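Local coordinates for single-stranded DNA specific exonuclease RecJ (Thermus thermophilus, PDB 2ZXR), which degrades single-stranded DNA from the 5' end toward the 3' end, using divalent metal ions and with no detectable activity on single-stranded RNA, at residues A31-Y35 with E446-L450. Residues are numbered along the deposited sequence; the frame is centred on the assembly and turned at random.
Sequences AALAY and ELALL
Y35 reaches out from helix 29-37 and donates its hydroxyl to a backbone carbonyl of helix 440-447, E446 O. Y35 OH lies 2.6 Å from E446 O, in the carbonyl plane and nearly in line with the C=O bond (160°). The ring starts out beside the backbone N of Y35 (chi1 -65°) and leans back toward the A31 end of its helix while its hydroxyl reaches E446. L450 comes obliquely to the ring. Its CG is 3.4 Å from Y35 CE1, and its CD2 also rests against CE1 and CD1. The other methyl, L450 CD1, meets A34 CB, one residue before the tyrosine, at 3.8 Å. L450 thus fills the angle between A34 and the tyrosine. L449 CB packs by the hydroxyl end. One turn back, A31 CB sits 3.8 Å from E446 CB. L447 CD2 touches A31 at CA and CB. E446 runs extended beyond CG, and a water links its OE1 to A31 N. Its OE2 forms a salt bridge with R625. On its far side, helix 29-37 rests on helix 15-25 through A32. The contact joins N-terminal helices to the RecJ OB domain, away from the metal site. Small alanines allow close approach of the backbones. L450 N bonds to L447 O, while E446 O takes its partner from Y35. That bond and the L450 packing together probably hold the ring in place.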
loop_
_atom_site.group_PDB
_atom_site.type_symbol
_atom_site.label_atom_id
_atom_site.label_comp_id
_atom_site.label_asym_id
_atom_site.label_seq_id
_atom_site.Cartn_x
_atom_site.Cartn_y
_atom_site.Cartn_z
ATOM N N ALA A 31 6.604 -7.140 -13.916
ATOM C CA ALA A 31 5.525 -7.673 -13.108
ATOM C C ALA A 31 6.027 -8.835 -12.243
ATOM O O ALA A 31 5.658 -8.955 -11.067
ATOM C CB ALA A 31 4.381 -8.126 -14.014
ATOM N N ALA A 32 6.876 -9.691 -12.810
ATOM C CA ALA A 32 7.407 -10.816 -12.035
ATOM C C ALA A 32 8.188 -10.300 -10.830
ATOM O O ALA A 32 8.216 -10.937 -9.790
ATOM C CB ALA A 32 8.300 -11.700 -12.902
ATOM N N LEU A 33 8.833 -9.152 -10.977
ATOM C CA LEU A 33 9.584 -8.565 -9.875
ATOM C C LEU A 33 8.597 -8.270 -8.732
ATOM O O LEU A 33 8.855 -8.590 -7.559
ATOM C CB LEU A 33 10.231 -7.260 -10.344
ATOM C CG LEU A 33 11.751 -7.147 -10.368
ATOM C CD1 LEU A 33 12.177 -5.985 -11.282
ATOM C CD2 LEU A 33 12.245 -6.922 -8.956
ATOM N N ALA A 34 7.471 -7.655 -9.086
ATOM C CA ALA A 34 6.420 -7.309 -8.117
ATOM C C ALA A 34 5.861 -8.574 -7.449
ATOM O O ALA A 34 5.788 -8.670 -6.212
ATOM C CB ALA A 34 5.304 -6.536 -8.814
ATOM N N TYR A 35 5.479 -9.557 -8.261
ATOM C CA TYR A 35 4.963 -10.799 -7.699
ATOM C C TYR A 35 5.992 -11.449 -6.772
ATOM O O TYR A 35 5.641 -11.872 -5.657
ATOM C CB TYR A 35 4.568 -11.775 -8.806
ATOM C CG TYR A 35 3.424 -11.277 -9.643
ATOM C CD1 TYR A 35 2.200 -10.961 -9.060
ATOM C CD2 TYR A 35 3.570 -11.089 -11.012
ATOM C CE1 TYR A 35 1.154 -10.464 -9.832
ATOM C CE2 TYR A 35 2.547 -10.591 -11.782
ATOM C CZ TYR A 35 1.340 -10.278 -11.196
ATOM O OH TYR A 35 0.327 -9.759 -11.964
ATOM N N GLU A 446 -0.019 -6.924 -17.439
ATOM C CA GLU A 446 0.593 -7.946 -16.576
ATOM C C GLU A 446 0.486 -7.625 -15.075
ATOM O O GLU A 446 0.377 -8.537 -14.250
ATOM C CB GLU A 446 2.062 -8.181 -16.986
ATOM C CG GLU A 446 2.221 -9.003 -18.284
ATOM C CD GLU A 446 3.623 -8.927 -18.878
ATOM O OE1 GLU A 446 4.544 -8.428 -18.196
ATOM O OE2 GLU A 446 3.812 -9.368 -20.032
ATOM N N LEU A 447 0.521 -6.341 -14.725
ATOM C CA LEU A 447 0.399 -5.897 -13.331
ATOM C C LEU A 447 -1.046 -6.019 -12.835
ATOM O O LEU A 447 -1.297 -6.025 -11.630
ATOM C CB LEU A 447 0.818 -4.432 -13.196
ATOM C CG LEU A 447 2.307 -4.181 -13.416
ATOM C CD1 LEU A 447 2.606 -2.688 -13.398
ATOM C CD2 LEU A 447 3.087 -4.896 -12.345
ATOM N N ALA A 448 -1.981 -6.110 -13.777
ATOM C CA ALA A 448 -3.401 -6.198 -13.480
ATOM C C ALA A 448 -3.749 -7.304 -12.505
ATOM O O ALA A 448 -4.601 -7.122 -11.641
ATOM C CB ALA A 448 -4.192 -6.398 -14.779
ATOM N N LEU A 449 -3.091 -8.449 -12.652
ATOM C CA LEU A 449 -3.357 -9.596 -11.799
ATOM C C LEU A 449 -3.081 -9.368 -10.314
ATOM O O LEU A 449 -3.553 -10.130 -9.483
ATOM C CB LEU A 449 -2.554 -10.809 -12.287
ATOM C CG LEU A 449 -3.166 -11.496 -13.515
ATOM C CD1 LEU A 449 -4.579 -11.964 -13.152
ATOM C CD2 LEU A 449 -3.201 -10.527 -14.714
ATOM N N LEU A 450 -2.315 -8.324 -10.000
ATOM C CA LEU A 450 -1.971 -7.993 -8.624
ATOM C C LEU A 450 -3.169 -7.522 -7.821
ATOM O O LEU A 450 -3.155 -7.533 -6.588
ATOM C CB LEU A 450 -0.909 -6.893 -8.597
ATOM C CG LEU A 450 0.541 -7.372 -8.618
ATOM C CD1 LEU A 450 1.482 -6.171 -8.791
ATOM C CD2 LEU A 450 0.828 -8.127 -7.316
HETATM O O HOH W 1 6.468 -7.022 -16.608
#